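Local coordinates for chloromuconate cycloisomerase (Rhodococcus opacus, PDB 4M0X), which is an enzyme of the enolase superfamily and carries a manganese ion in its barrel domain, at residues A[218-224]-A[242-248]. Numbering follows the deposited sequence.
Sequences VTVAEQP and IPIMADE. With MN (manganese (II) ion), chain C.
Glu222 and Asp247 share one manganese ion at the C-terminal ends of two neighbouring parallel strands. Glu222 OE2 and Asp247 OD2 each bind it at 2.2 Å, their carboxylate planes turned 43° apart; Asp196 is the third protein ligand. Glu222 OE1 forms a salt bridge with Lys165, Asp247 OD1 one with Lys271. Behind the metal the contact is tight. Glu222 passes the thioether end of Met245, whose CE lies 3.7 Å from Glu222 CG and also touches Val220 CG1. Ala221 N bonds to Pro243 O, Met245 N to Ala221 O and Gln223 N to Met245 O, the parallel ladder of a beta-alpha-beta unit whose strands are linked through helix 230-239 in the enolase-superfamily barrel. On the other face, Ala221 CB meets Ile244 CD1 at 3.8 Å, where Ala221 also packs on Leu210 of helix 203-215. Past the strand ends, Gln223 bends at chi2 (68°); its OE1 takes Asp247 N in the carbonyl plane at 3.2 Å and NE2 bonds to Ile225 O and Ser249 OG, fixing both amide ends. The metal side is wetter: two manganese-bound waters each donate to Glu248. At the opposite end Ile242 and Pro243 are partly exposed, Pro243 packing on Leu204 of a neighbouring subunit.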
# COMPACT_ATOMS: atom_id res chain seq x y z
N VAL A 218 -28.94 -15.78 7.03
CA VAL A 218 -28.61 -14.43 7.47
C VAL A 218 -27.98 -13.72 6.30
O VAL A 218 -27.12 -14.27 5.62
CB VAL A 218 -27.66 -14.40 8.68
CG1 VAL A 218 -27.07 -13.01 8.85
CG2 VAL A 218 -28.43 -14.82 9.91
N THR A 219 -28.41 -12.48 6.12
CA THR A 219 -28.22 -11.79 4.88
C THR A 219 -27.28 -10.58 4.97
O THR A 219 -26.68 -10.15 3.94
CB THR A 219 -29.59 -11.48 4.30
OG1 THR A 219 -29.62 -12.12 3.05
CG2 THR A 219 -29.85 -9.99 4.08
N VAL A 220 -27.16 -10.05 6.18
CA VAL A 220 -26.33 -8.90 6.44
C VAL A 220 -25.79 -9.04 7.85
O VAL A 220 -26.47 -9.59 8.73
CB VAL A 220 -27.13 -7.57 6.31
CG1 VAL A 220 -26.30 -6.37 6.78
CG2 VAL A 220 -27.60 -7.33 4.87
N ALA A 221 -24.58 -8.55 8.08
CA ALA A 221 -24.07 -8.55 9.42
C ALA A 221 -23.85 -7.11 9.85
O ALA A 221 -23.03 -6.40 9.29
CB ALA A 221 -22.79 -9.35 9.52
N GLU A 222 -24.62 -6.70 10.85
CA GLU A 222 -24.48 -5.38 11.36
C GLU A 222 -23.41 -5.39 12.43
O GLU A 222 -23.32 -6.33 13.19
CB GLU A 222 -25.82 -4.86 11.90
CG GLU A 222 -25.86 -3.33 11.92
CD GLU A 222 -27.03 -2.74 12.67
OE1 GLU A 222 -28.13 -3.34 12.61
OE2 GLU A 222 -26.83 -1.67 13.30
N GLN A 223 -22.59 -4.33 12.47
CA GLN A 223 -21.55 -4.14 13.46
C GLN A 223 -21.20 -5.39 14.24
O GLN A 223 -21.58 -5.52 15.40
CB GLN A 223 -21.97 -3.07 14.46
CG GLN A 223 -20.78 -2.53 15.25
CD GLN A 223 -19.86 -1.74 14.37
OE1 GLN A 223 -20.30 -0.85 13.63
NE2 GLN A 223 -18.58 -2.08 14.42
N PRO A 224 -20.49 -6.33 13.61
CA PRO A 224 -20.27 -7.55 14.42
C PRO A 224 -19.16 -7.38 15.47
O PRO A 224 -19.28 -7.88 16.59
CB PRO A 224 -19.90 -8.60 13.38
CG PRO A 224 -19.39 -7.82 12.22
CD PRO A 224 -20.05 -6.47 12.22
N ILE A 242 -21.51 -12.52 2.72
CA ILE A 242 -22.61 -11.58 2.96
C ILE A 242 -22.01 -10.25 3.33
O ILE A 242 -20.90 -10.20 3.84
CB ILE A 242 -23.58 -12.06 4.07
CG1 ILE A 242 -22.81 -12.47 5.33
CG2 ILE A 242 -24.50 -13.18 3.58
CD1 ILE A 242 -23.68 -12.54 6.56
N PRO A 243 -22.73 -9.16 3.06
CA PRO A 243 -22.15 -7.85 3.40
C PRO A 243 -22.15 -7.49 4.88
O PRO A 243 -22.93 -8.03 5.67
CB PRO A 243 -23.04 -6.86 2.62
CG PRO A 243 -24.32 -7.59 2.38
CD PRO A 243 -23.94 -9.04 2.23
N ILE A 244 -21.29 -6.54 5.21
CA ILE A 244 -21.11 -6.02 6.56
C ILE A 244 -21.60 -4.56 6.61
O ILE A 244 -21.17 -3.72 5.80
CB ILE A 244 -19.60 -6.02 6.90
CG1 ILE A 244 -19.00 -7.40 6.73
CG2 ILE A 244 -19.31 -5.49 8.29
CD1 ILE A 244 -19.62 -8.42 7.66
N MET A 245 -22.43 -4.26 7.59
CA MET A 245 -22.90 -2.90 7.81
C MET A 245 -22.30 -2.22 9.05
O MET A 245 -22.32 -2.77 10.14
CB MET A 245 -24.39 -2.94 7.93
CG MET A 245 -25.08 -1.64 8.26
SD MET A 245 -26.77 -1.74 7.63
CE MET A 245 -27.52 -3.04 8.62
N ALA A 246 -21.78 -1.02 8.85
CA ALA A 246 -21.35 -0.18 9.93
C ALA A 246 -22.56 0.50 10.56
O ALA A 246 -23.46 0.99 9.85
CB ALA A 246 -20.39 0.85 9.41
N ASP A 247 -22.59 0.52 11.89
CA ASP A 247 -23.58 1.26 12.63
C ASP A 247 -22.77 2.13 13.60
O ASP A 247 -22.42 3.26 13.24
CB ASP A 247 -24.58 0.34 13.33
CG ASP A 247 -25.52 1.10 14.28
OD1 ASP A 247 -25.51 2.36 14.26
OD2 ASP A 247 -26.25 0.46 15.07
N GLU A 248 -22.45 1.59 14.78
CA GLU A 248 -21.60 2.27 15.77
C GLU A 248 -20.32 2.87 15.18
O GLU A 248 -19.77 3.82 15.73
CB GLU A 248 -21.14 1.29 16.86
CG GLU A 248 -22.16 0.88 17.92
CD GLU A 248 -22.99 -0.29 17.47
OE1 GLU A 248 -23.10 -0.56 16.23
OE2 GLU A 248 -23.56 -0.96 18.37
MN MN C . -27.13 -1.56 15.43
O HOH W 1 -26.52 -1.07 17.79
O HOH W 2 -25.01 -2.18 15.72